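Local atomic coordinates of RahU protein (Pseudomonas aeruginosa PAO1, PDB entry 6ZC2), a protein that belongs to the aegerolysin family and interacts with membranes containing ceramide phosphorylethanolamine, probably by recognising the lipid at the membrane surface. Residues W102-S116 and D124-S136. Residues are numbered along the deposited sequence; the frame is centred on the assembly and turned at random.
Sequences WSFTPASADYAGITS and DIGEVTLTLGRFS. With EDO (1,2-ethanediol), chain E; EDO (1,2-ethanediol), chain J.
A chi1 of 60° folds the Trp102 indole back over its own main chain, turning one face to Ile125 and Val128; Phe104, its CG anti to N at -176°, carries its ring to Leu130 and Leu132. The indole is covered on both faces. Ile125 CG2 comes within 3.8 Å of Trp102 CE3, above the six-membered ring, and Val128 CG2 sits over the five-membered ring, both as CH-pi contacts, while a 1,2-ethanediol molecule, probably from the crystallisation liquor, covers the opposite face. Further along, Leu132 CD2 makes a CH-pi contact with the Phe104 ring, lying over one face 3.9 Å from Phe104 CE1. Leu130 CD1 reaches Phe104 CB at the same 3.9 Å, and both leucine methyls also pack against Gly113, where the lack of a side chain leaves room for Phe104. Cys78, of Phe104's own sheet, touches both Phe104 and Leu132. Beside the Ser108-Tyr111 turn, Tyr111 CE1 meets Arg134 CD at 3.5 Å, and the phenol OH is hydrogen-bonded to Asp80. The other side of the hairpin carries Ala112 CB against Phe135 CE1 at 3.7 Å, and a water linking Ile114 O with Thr131 OG1. Paired main-chain bonds join Ala112 with Gly133, Ile114 with Thr131 and Ser116 with Thr129; the straightest, Thr131 N to Ile114 O, spans 2.9 Å at 175°. Strand 111-116, antiparallel to 126-134, is outermost in one sheet and 101-106 in the other; the apolar side chains between them close the interior at this margin of the aegerolysin beta-sandwich.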
ATOM      1  N   TRP A 102       1.937  -9.695  -0.855  1.00 12.87           N
ATOM      2  CA  TRP A 102       1.313  -8.424  -1.206  1.00 12.12           C
ATOM      3  C   TRP A 102       0.776  -8.532  -2.626  1.00 12.14           C
ATOM      4  O   TRP A 102       1.249  -9.348  -3.423  1.00 13.41           O
ATOM      5  CB  TRP A 102       2.282  -7.239  -1.072  1.00 12.34           C
ATOM      6  CG  TRP A 102       3.483  -7.355  -1.953  1.00 12.30           C
ATOM      7  CD1 TRP A 102       3.637  -6.828  -3.202  1.00 13.32           C
ATOM      8  CD2 TRP A 102       4.696  -8.063  -1.663  1.00 12.74           C
ATOM      9  NE1 TRP A 102       4.870  -7.164  -3.708  1.00 13.72           N
ATOM     10  CE2 TRP A 102       5.538  -7.925  -2.784  1.00 13.61           C
ATOM     11  CE3 TRP A 102       5.149  -8.801  -0.565  1.00 13.43           C
ATOM     12  CZ2 TRP A 102       6.813  -8.497  -2.838  1.00 14.44           C
ATOM     13  CZ3 TRP A 102       6.413  -9.371  -0.621  1.00 14.36           C
ATOM     14  CH2 TRP A 102       7.229  -9.210  -1.747  1.00 14.49           C
ATOM     15  N   SER A 103      -0.224  -7.707  -2.936  1.00 10.99           N
ATOM     16  CA  SER A 103      -0.842  -7.778  -4.257  1.00 11.12           C
ATOM     17  C   SER A 103      -1.685  -6.538  -4.524  1.00 10.23           C
ATOM     18  O   SER A 103      -2.231  -5.922  -3.601  1.00 10.96           O
ATOM     19  CB  SER A 103      -1.736  -9.017  -4.372  1.00 13.27           C
ATOM     20  OG  SER A 103      -2.820  -8.932  -3.470  1.00 14.61           O
ATOM     21  N   PHE A 104      -1.806  -6.198  -5.805  1.00  9.84           N
ATOM     22  CA  PHE A 104      -2.861  -5.320  -6.289  1.00  9.43           C
ATOM     23  C   PHE A 104      -3.865  -6.172  -7.052  1.00  9.47           C
ATOM     24  O   PHE A 104      -3.474  -6.966  -7.913  1.00 11.17           O
ATOM     25  CB  PHE A 104      -2.315  -4.225  -7.213  1.00  9.52           C
ATOM     26  CG  PHE A 104      -3.367  -3.238  -7.657  1.00  8.89           C
ATOM     27  CD1 PHE A 104      -3.757  -2.198  -6.821  1.00  9.34           C
ATOM     28  CD2 PHE A 104      -3.977  -3.356  -8.897  1.00  9.88           C
ATOM     29  CE1 PHE A 104      -4.729  -1.293  -7.222  1.00 10.97           C
ATOM     30  CE2 PHE A 104      -4.951  -2.451  -9.302  1.00 10.31           C
ATOM     31  CZ  PHE A 104      -5.321  -1.420  -8.467  1.00 10.90           C
ATOM     32  N   THR A 105      -5.153  -6.013  -6.735  1.00  9.61           N
ATOM     33  CA  THR A 105      -6.209  -6.718  -7.453  1.00 10.10           C
ATOM     34  C   THR A 105      -7.048  -5.698  -8.202  1.00  9.55           C
ATOM     35  O   THR A 105      -7.708  -4.867  -7.563  1.00  9.91           O
ATOM     36  CB  THR A 105      -7.078  -7.524  -6.486  1.00 11.41           C
ATOM     37  OG1 THR A 105      -6.242  -8.426  -5.752  1.00 12.70           O
ATOM     38  CG2 THR A 105      -8.134  -8.327  -7.243  1.00 13.49           C
ATOM     39  N   PRO A 106      -7.058  -5.717  -9.535  1.00  9.28           N
ATOM     40  CA  PRO A 106      -7.827  -4.716 -10.284  1.00  9.56           C
ATOM     41  C   PRO A 106      -9.320  -5.005 -10.231  1.00  9.84           C
ATOM     42  O   PRO A 106      -9.756  -6.157 -10.243  1.00 11.79           O
ATOM     43  CB  PRO A 106      -7.298  -4.867 -11.715  1.00 10.40           C
ATOM     44  CG  PRO A 106      -6.880  -6.323 -11.792  1.00 10.92           C
ATOM     45  CD  PRO A 106      -6.330  -6.643 -10.425  1.00 10.21           C
ATOM     46  N   ALA A 107     -10.111  -3.928 -10.193  1.00  9.75           N
ATOM     47  CA  ALA A 107     -11.566  -4.065 -10.190  1.00 11.40           C
ATOM     48  C   ALA A 107     -12.107  -4.469 -11.556  1.00 11.68           C
ATOM     49  O   ALA A 107     -13.194  -5.056 -11.643  1.00 14.52           O
ATOM     50  CB  ALA A 107     -12.201  -2.747  -9.747  1.00 13.22           C
ATOM     51  N   SER A 108     -11.385  -4.135 -12.625  1.00 10.72           N
ATOM     52  CA  SER A 108     -11.740  -4.497 -13.991  1.00 11.66           C
ATOM     53  C   SER A 108     -10.490  -4.312 -14.835  1.00 10.71           C
ATOM     54  O   SER A 108      -9.474  -3.795 -14.361  1.00 11.42           O
ATOM     55  CB  SER A 108     -12.863  -3.608 -14.537  1.00 12.40           C
ATOM     56  OG  SER A 108     -12.352  -2.330 -14.879  1.00 13.18           O
ATOM     57  N   ALA A 109     -10.586  -4.704 -16.104  1.00 11.85           N
ATOM     58  CA  ALA A 109      -9.455  -4.527 -17.006  1.00 12.02           C
ATOM     59  C   ALA A 109      -9.253  -3.079 -17.439  1.00 11.51           C
ATOM     60  O   ALA A 109      -8.317  -2.806 -18.201  1.00 12.18           O
ATOM     61  CB  ALA A 109      -9.607  -5.431 -18.228  1.00 14.22           C
ATOM     62  N   ASP A 110     -10.091  -2.146 -16.978  1.00 11.20           N
ATOM     63  CA  ASP A 110      -9.882  -0.744 -17.310  1.00 11.26           C
ATOM     64  C   ASP A 110      -8.692  -0.136 -16.572  1.00 10.22           C
ATOM     65  O   ASP A 110      -8.206   0.923 -16.986  1.00 11.27           O
ATOM     66  CB  ASP A 110     -11.142   0.069 -16.996  1.00 13.43           C
ATOM     67  CG  ASP A 110     -12.301  -0.249 -17.932  1.00 16.17           C
ATOM     68  OD1 ASP A 110     -12.056  -0.752 -19.050  1.00 18.39           O
ATOM     69  OD2 ASP A 110     -13.463   0.014 -17.548  1.00 19.46           O
ATOM     70  N   TYR A 111      -8.220  -0.764 -15.491  1.00  9.82           N
ATOM     71  CA  TYR A 111      -7.105  -0.241 -14.711  1.00 10.22           C
ATOM     72  C   TYR A 111      -6.160  -1.378 -14.368  1.00  9.84           C
ATOM     73  O   TYR A 111      -6.588  -2.521 -14.184  1.00 10.87           O
ATOM     74  CB  TYR A 111      -7.572   0.412 -13.396  1.00 11.16           C
ATOM     75  CG  TYR A 111      -8.558   1.531 -13.610  1.00 11.15           C
ATOM     76  CD1 TYR A 111      -8.124   2.818 -13.908  1.00 11.54           C
ATOM     77  CD2 TYR A 111      -9.926   1.300 -13.531  1.00 11.03           C
ATOM     78  CE1 TYR A 111      -9.030   3.852 -14.116  1.00 11.77           C
ATOM     79  CE2 TYR A 111     -10.845   2.325 -13.740  1.00 11.55           C
ATOM     80  CZ  TYR A 111     -10.393   3.597 -14.029  1.00 11.53           C
ATOM     81  OH  TYR A 111     -11.318   4.602 -14.232  1.00 12.57           O
ATOM     82  N   ALA A 112      -4.872  -1.048 -14.255  1.00  9.73           N
ATOM     83  CA  ALA A 112      -3.863  -1.985 -13.783  1.00  9.68           C
ATOM     84  C   ALA A 112      -2.969  -1.311 -12.753  1.00  9.34           C
ATOM     85  O   ALA A 112      -2.726  -0.101 -12.809  1.00 10.24           O
ATOM     86  CB  ALA A 112      -2.994  -2.528 -14.932  1.00 10.93           C
ATOM     87  N   GLY A 113      -2.493  -2.119 -11.805  1.00  9.32           N
ATOM     88  CA  GLY A 113      -1.528  -1.700 -10.810  1.00  9.29           C
ATOM     89  C   GLY A 113      -0.399  -2.706 -10.768  1.00  8.86           C
ATOM     90  O   GLY A 113      -0.562  -3.808 -10.231  1.00 10.16           O
ATOM     91  N   ILE A 114       0.735  -2.349 -11.364  1.00  9.72           N
ATOM     92  CA  ILE A 114       1.876  -3.247 -11.502  1.00  9.70           C
ATOM     93  C   ILE A 114       2.832  -2.985 -10.345  1.00 10.32           C
ATOM     94  O   ILE A 114       3.172  -1.828 -10.059  1.00 10.98           O
ATOM     95  CB  ILE A 114       2.570  -3.040 -12.860  1.00 10.84           C
ATOM     96  CG1 ILE A 114       1.582  -3.255 -14.020  1.00 11.44           C
ATOM     97  CG2 ILE A 114       3.796  -3.949 -12.991  1.00 12.95           C
ATOM     98  CD1 ILE A 114       0.904  -4.617 -14.037  1.00 12.06           C
ATOM     99  N   THR A 115       3.258  -4.050  -9.670  1.00 11.19           N
ATOM    100  CA  THR A 115       4.121  -3.922  -8.505  1.00 12.79           C
ATOM    101  C   THR A 115       5.560  -4.297  -8.842  1.00 13.38           C
ATOM    102  O   THR A 115       5.819  -5.160  -9.685  1.00 15.66           O
ATOM    103  CB  THR A 115       3.635  -4.808  -7.355  1.00 14.81           C
ATOM    104  OG1 THR A 115       3.649  -6.178  -7.778  1.00 18.69           O
ATOM    105  CG2 THR A 115       2.231  -4.432  -6.932  1.00 14.47           C
ATOM    106  N   SER A 116       6.496  -3.635  -8.165  1.00 13.06           N
ATOM    107  CA  SER A 116       7.905  -3.979  -8.258  0.70 14.12           C
ATOM    108  C   SER A 116       8.543  -3.826  -6.886  1.00 13.70           C
ATOM    109  O   SER A 116       8.139  -2.986  -6.079  1.00 14.23           O
ATOM    110  CB  SER A 116       8.648  -3.133  -9.302  0.70 16.78           C
ATOM    111  OG  SER A 116       8.585  -1.755  -8.988  0.70 18.22           O
ATOM    112  N   ASP A 124      11.034  -7.711   6.981  1.00 15.49           N
ATOM    113  CA  ASP A 124      10.159  -6.695   6.424  1.00 13.78           C
ATOM    114  C   ASP A 124       9.918  -6.963   4.942  1.00 13.69           C
ATOM    115  O   ASP A 124      10.779  -7.513   4.245  1.00 15.04           O
ATOM    116  CB  ASP A 124      10.826  -5.321   6.544  1.00 14.21           C
ATOM    117  CG  ASP A 124      12.179  -5.271   5.856  1.00 15.10           C
ATOM    118  OD1 ASP A 124      13.136  -5.871   6.392  1.00 17.22           O
ATOM    119  OD2 ASP A 124      12.286  -4.653   4.773  1.00 17.17           O
ATOM    120  N   ILE A 125       8.739  -6.555   4.461  1.00 11.95           N
ATOM    121  CA  ILE A 125       8.514  -6.463   3.022  1.00 11.69           C
ATOM    122  C   ILE A 125       9.373  -5.357   2.426  1.00 11.70           C
ATOM    123  O   ILE A 125       9.968  -5.520   1.353  1.00 12.93           O
ATOM    124  CB  ILE A 125       7.018  -6.253   2.712  1.00 11.60           C
ATOM    125  CG1 ILE A 125       6.209  -7.508   3.051  1.00 12.09           C
ATOM    126  CG2 ILE A 125       6.833  -5.862   1.249  1.00 11.91           C
ATOM    127  CD1 ILE A 125       4.698  -7.299   3.026  1.00 12.52           C
ATOM    128  N   GLY A 126       9.438  -4.210   3.103  1.00 11.13           N
ATOM    129  CA  GLY A 126      10.214  -3.089   2.603  1.00 11.97           C
ATOM    130  C   GLY A 126       9.451  -2.276   1.566  1.00 10.76           C
ATOM    131  O   GLY A 126       8.220  -2.217   1.565  1.00 10.50           O
ATOM    132  N   GLU A 127      10.207  -1.636   0.670  1.00 11.02           N
ATOM    133  CA  GLU A 127       9.634  -0.733  -0.325  1.00 11.21           C
ATOM    134  C   GLU A 127       9.080  -1.508  -1.516  1.00 11.42           C
ATOM    135  O   GLU A 127       9.783  -2.321  -2.126  1.00 13.29           O
ATOM    136  CB  GLU A 127      10.694   0.261  -0.816  1.00 11.64           C
ATOM    137  CG  GLU A 127      11.162   1.237   0.253  1.00 11.80           C
ATOM    138  CD  GLU A 127      12.070   2.345  -0.265  1.00 12.44           C
ATOM    139  OE1 GLU A 127      12.610   2.224  -1.387  1.00 14.21           O
ATOM    140  OE2 GLU A 127      12.252   3.346   0.462  1.00 12.71           O
ATOM    141  N   VAL A 128       7.823  -1.231  -1.857  1.00 10.84           N
ATOM    142  CA  VAL A 128       7.154  -1.776  -3.033  1.00 10.44           C
ATOM    143  C   VAL A 128       6.630  -0.597  -3.840  1.00 10.18           C
ATOM    144  O   VAL A 128       6.006   0.307  -3.277  1.00 11.07           O
ATOM    145  CB  VAL A 128       5.975  -2.688  -2.629  1.00 11.44           C
ATOM    146  CG1 VAL A 128       5.186  -3.141  -3.861  1.00 12.48           C
ATOM    147  CG2 VAL A 128       6.463  -3.880  -1.826  1.00 12.66           C
ATOM    148  N   THR A 129       6.871  -0.598  -5.149  1.00 10.63           N
ATOM    149  CA  THR A 129       6.329   0.434  -6.027  1.00 10.29           C
ATOM    150  C   THR A 129       5.057  -0.079  -6.697  1.00  9.87           C
ATOM    151  O   THR A 129       5.022  -1.213  -7.182  1.00 11.85           O
ATOM    152  CB  THR A 129       7.362   0.858  -7.078  1.00 11.98           C
ATOM    153  OG1 THR A 129       8.528   1.372  -6.420  1.00 14.29           O
ATOM    154  CG2 THR A 129       6.801   1.939  -7.993  1.00 13.31           C
ATOM    155  N   LEU A 130       4.008   0.749  -6.700  1.00  9.39           N
ATOM    156  CA  LEU A 130       2.709   0.424  -7.289  1.00  9.34           C
ATOM    157  C   LEU A 130       2.441   1.433  -8.404  1.00  8.97           C
ATOM    158  O   LEU A 130       2.186   2.610  -8.132  1.00  9.44           O
ATOM    159  CB  LEU A 130       1.610   0.488  -6.222  1.00  9.52           C
ATOM    160  CG  LEU A 130       0.170   0.295  -6.699  1.00  8.92           C
ATOM    161  CD1 LEU A 130      -0.030  -1.082  -7.326  1.00 10.26           C
ATOM    162  CD2 LEU A 130      -0.802   0.515  -5.544  1.00 10.33           C
ATOM    163  N   THR A 131       2.517   0.989  -9.658  1.00  9.18           N
ATOM    164  CA  THR A 131       2.356   1.876 -10.808  1.00  9.45           C
ATOM    165  C   THR A 131       0.969   1.674 -11.419  1.00  8.91           C
ATOM    166  O   THR A 131       0.645   0.576 -11.893  1.00  9.98           O
ATOM    167  CB  THR A 131       3.471   1.640 -11.831  1.00 10.60           C
ATOM    168  OG1 THR A 131       4.745   1.857 -11.203  1.00 11.60           O
ATOM    169  CG2 THR A 131       3.336   2.591 -13.005  1.00 11.86           C
ATOM    170  N   LEU A 132       0.156   2.734 -11.401  1.00  9.47           N
ATOM    171  CA  LEU A 132      -1.270   2.672 -11.715  1.00  9.53           C
ATOM    172  C   LEU A 132      -1.570   3.385 -13.026  1.00  9.60           C
ATOM    173  O   LEU A 132      -1.172   4.542 -13.211  1.00 11.24           O
ATOM    174  CB  LEU A 132      -2.073   3.352 -10.602  1.00  9.48           C
ATOM    175  CG  LEU A 132      -1.976   2.725  -9.214  1.00 10.46           C
ATOM    176  CD1 LEU A 132      -2.449   3.696  -8.125  1.00 12.27           C
ATOM    177  CD2 LEU A 132      -2.779   1.434  -9.152  1.00 11.53           C
ATOM    178  N   GLY A 133      -2.326   2.719 -13.904  1.00  9.87           N
ATOM    179  CA  GLY A 133      -2.738   3.323 -15.156  1.00 10.77           C
ATOM    180  C   GLY A 133      -4.108   2.861 -15.617  1.00 10.06           C
ATOM    181  O   GLY A 133      -4.700   1.924 -15.067  1.00 10.56           O
ATOM    182  N   ARG A 134      -4.609   3.560 -16.640  1.00 10.98           N
ATOM    183  CA  ARG A 134      -5.871   3.249 -17.298  0.53 11.61           C
ATOM    184  C   ARG A 134      -5.569   2.623 -18.654  1.00 11.69           C
ATOM    185  O   ARG A 134      -4.703   3.108 -19.389  1.00 12.55           O
ATOM    186  CB  ARG A 134      -6.694   4.529 -17.492  0.53 13.94           C
ATOM    187  CG  ARG A 134      -7.908   4.387 -18.406  0.53 16.06           C
ATOM    188  CD  ARG A 134      -9.194   4.214 -17.609  0.53 17.96           C
ATOM    189  NE  ARG A 134     -10.390   4.229 -18.451  0.53 19.19           N
ATOM    190  CZ  ARG A 134     -11.170   5.290 -18.634  0.53 21.42           C
ATOM    191  NH1 ARG A 134     -12.238   5.202 -19.418  0.53 22.57           N
ATOM    192  NH2 ARG A 134     -10.887   6.441 -18.035  0.53 22.89           N
ATOM    193  N   PHE A 135      -6.288   1.545 -18.991  1.00 11.89           N
ATOM    194  CA  PHE A 135      -5.942   0.715 -20.138  1.00 12.83           C
ATOM    195  C   PHE A 135      -7.160   0.365 -20.983  1.00 15.03           C
ATOM    196  O   PHE A 135      -8.301   0.372 -20.512  1.00 16.72           O
ATOM    197  CB  PHE A 135      -5.246  -0.583 -19.672  1.00 12.89           C
ATOM    198  CG  PHE A 135      -3.894  -0.341 -19.068  1.00 11.90           C
ATOM    199  CD1 PHE A 135      -3.764   0.039 -17.735  1.00 12.44           C
ATOM    200  CD2 PHE A 135      -2.754  -0.424 -19.852  1.00 13.21           C
ATOM    201  CE1 PHE A 135      -2.522   0.307 -17.195  1.00 13.18           C
ATOM    202  CE2 PHE A 135      -1.510  -0.155 -19.315  1.00 14.06           C
ATOM    203  CZ  PHE A 135      -1.396   0.215 -17.985  1.00 13.76           C
ATOM    204  N   SER A 136      -6.884   0.055 -22.255  1.00 15.64           N
ATOM    205  CA  SER A 136      -7.877  -0.427 -23.206  0.72 17.50           C
ATOM    206  C   SER A 136      -7.319  -1.647 -23.925  1.00 16.66           C
ATOM    207  O   SER A 136      -6.107  -1.771 -24.125  1.00 17.45           O
ATOM    208  CB  SER A 136      -8.261   0.645 -24.246  0.72 19.63           C
ATOM    209  OG  SER A 136      -8.906   1.750 -23.637  0.72 21.48           O
TER
HETATM  210  C1  EDO E 204      12.223  -4.016  -0.698  0.80 22.56           C
HETATM  211  O1  EDO E 204      12.135  -3.564  -2.058  0.80 18.38           O
HETATM  212  C2  EDO E 204      13.418  -3.368   0.003  0.90 29.98           C
HETATM  213  O2  EDO E 204      13.061  -2.094   0.560  0.95 20.14           O
HETATM  214  C1  EDO J 209       4.014 -11.536  -3.479  1.00 27.79           C
HETATM  215  O1  EDO J 209       2.938 -11.952  -2.635  1.00 19.77           O
HETATM  216  C2  EDO J 209       5.330 -12.026  -2.886  1.00 59.95           C
HETATM  217  O2  EDO J 209       5.107 -13.230  -2.140  1.00 41.58           O
HETATM  218  O   HOH W   1     -10.187  -2.189 -20.660  1.00 25.88           O
HETATM  219  O   HOH W   2       5.724  -0.552 -10.343  1.00 15.48           O
HETATM  220  O   HOH W   3      10.206  -0.594  -4.775  1.00 20.70           O